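Local coordinates for protein putative mandelate racemase/muconate lactonizing enzyme (Bordetella bronchiseptica, PDB 3DDM) that has no established function but belongs, as a putative member, to the mandelate racemase/muconate lactonizing enzyme family of the enolase superfamily, at residues G286-C291 with A320-A325. The protein carries 1 engineered substitution. Numbering follows the deposited sequence.
Sequences GGFSGC and AHLLAA
Cys291, whose N donates to Gly287 O at 2.9 Å in a backbone hydrogen bond of helix 287-300, lies against Leu322 of helix 313-325. Both helices belong to the TIM-barrel-like domain of an enolase-superfamily protein. They follow one another in the chain, with barrel strand 304-309 between them, and pack side by side on the outside of the barrel.

The contact between the segments is small and apolar, and Leu322 makes both close contacts from helix 313-325. Its CG lies anti to the backbone N (chi1 -177°), which carries the branch across to the neighbouring helix, where CD2 sits 3.7 Å from Cys291 CB. The Cys291 sulfur is turned to another side, with SG 5.1 Å from Leu322 CD2, so the methylene rather than the thiol does the touching. One turn back, the Phe288 ring reaches past Leu322 in the opposite direction.

Farther out, Phe288 also packs on Leu136, Leu140 and Leu282, while Leu322 rests on Tyr305 of the intervening strand. Phe288, Cys291 and Leu322 are all buried. His321 starts toward helix 287-300, but its imidazole leads away: ND1 accepts a hydrogen bond from Trp137 N, and NE2 makes a weak one to Leu368 O. At the ring edge, Phe288 CE1 meets Leu322 CB at 3.9 Å, with that carbon lying near the ring plane.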
loop_
_atom_site.group_PDB
_atom_site.type_symbol
_atom_site.label_atom_id
_atom_site.label_comp_id
_atom_site.label_asym_id
_atom_site.label_seq_id
_atom_site.Cartn_x
_atom_site.Cartn_y
_atom_site.Cartn_z
ATOM N N GLY A 286 10.324 3.344 9.943
ATOM C CA GLY A 286 10.877 3.396 11.284
ATOM C C GLY A 286 11.354 4.709 11.867
ATOM O O GLY A 286 11.269 4.913 13.082
ATOM N N GLY A 287 11.857 5.603 11.022
ATOM C CA GLY A 287 12.359 6.861 11.533
ATOM C C GLY A 287 13.588 6.530 12.352
ATOM O O GLY A 287 14.260 5.532 12.088
ATOM N N PHE A 288 13.888 7.348 13.352
ATOM C CA PHE A 288 15.051 7.099 14.194
ATOM C C PHE A 288 14.794 5.904 15.108
ATOM O O PHE A 288 15.616 4.993 15.217
ATOM C CB PHE A 288 15.363 8.338 15.025
ATOM C CG PHE A 288 15.881 9.487 14.220
ATOM C CD1 PHE A 288 17.125 9.404 13.591
ATOM C CD2 PHE A 288 15.149 10.666 14.122
ATOM C CE1 PHE A 288 17.642 10.479 12.879
ATOM C CE2 PHE A 288 15.647 11.753 13.413
ATOM C CZ PHE A 288 16.902 11.662 12.787
ATOM N N SER A 289 13.642 5.913 15.759
ATOM C CA SER A 289 13.285 4.830 16.656
ATOM C C SER A 289 13.525 3.469 15.996
ATOM O O SER A 289 14.039 2.545 16.632
ATOM C CB SER A 289 11.820 4.963 17.066
ATOM O OG SER A 289 11.586 6.259 17.570
ATOM N N GLY A 290 13.167 3.355 14.719
ATOM C CA GLY A 290 13.354 2.095 14.027
ATOM C C GLY A 290 14.715 1.894 13.376
ATOM O O GLY A 290 15.322 0.831 13.516
ATOM N N CYS A 291 15.219 2.916 12.693
ATOM C CA CYS A 291 16.484 2.786 11.981
ATOM C C CYS A 291 17.785 2.829 12.771
ATOM O O CYS A 291 18.780 2.257 12.325
ATOM C CB CYS A 291 16.540 3.817 10.849
ATOM S SG CYS A 291 15.251 3.595 9.583
ATOM N N ALA A 320 21.476 12.675 7.633
ATOM C CA ALA A 320 22.847 13.065 7.937
ATOM C C ALA A 320 23.100 12.864 9.435
ATOM O O ALA A 320 24.161 12.393 9.848
ATOM C CB ALA A 320 23.080 14.516 7.548
ATOM N N HIS A 321 22.112 13.207 10.249
ATOM C CA HIS A 321 22.274 13.039 11.678
ATOM C C HIS A 321 22.402 11.583 12.083
ATOM O O HIS A 321 23.248 11.238 12.916
ATOM C CB HIS A 321 21.120 13.701 12.403
ATOM C CG HIS A 321 21.272 15.182 12.499
ATOM N ND1 HIS A 321 22.009 15.785 13.495
ATOM C CD2 HIS A 321 20.866 16.175 11.674
ATOM C CE1 HIS A 321 22.051 17.087 13.277
ATOM N NE2 HIS A 321 21.366 17.349 12.178
ATOM N N LEU A 322 21.577 10.722 11.492
ATOM C CA LEU A 322 21.652 9.315 11.828
ATOM C C LEU A 322 23.020 8.762 11.445
ATOM O O LEU A 322 23.653 8.083 12.245
ATOM C CB LEU A 322 20.539 8.523 11.136
ATOM C CG LEU A 322 20.528 7.035 11.519
ATOM C CD1 LEU A 322 20.725 6.889 13.020
ATOM C CD2 LEU A 322 19.235 6.406 11.097
ATOM N N LEU A 323 23.486 9.064 10.235
ATOM C CA LEU A 323 24.796 8.584 9.794
ATOM C C LEU A 323 25.921 9.065 10.705
ATOM O O LEU A 323 26.914 8.366 10.905
ATOM C CB LEU A 323 25.094 9.034 8.362
ATOM C CG LEU A 323 26.488 8.624 7.858
ATOM C CD1 LEU A 323 26.666 7.105 7.947
ATOM C CD2 LEU A 323 26.676 9.108 6.432
ATOM N N ALA A 324 25.779 10.268 11.247
ATOM C CA ALA A 324 26.803 10.806 12.132
ATOM C C ALA A 324 26.784 10.010 13.438
ATOM O O ALA A 324 27.833 9.723 14.020
ATOM C CB ALA A 324 26.548 12.297 12.401
ATOM N N ALA A 325 25.586 9.641 13.883
ATOM C CA ALA A 325 25.440 8.869 15.108
ATOM C C ALA A 325 25.933 7.428 14.929
ATOM O O ALA A 325 26.328 6.783 15.897
ATOM C CB ALA A 325 23.978 8.884 15.568
#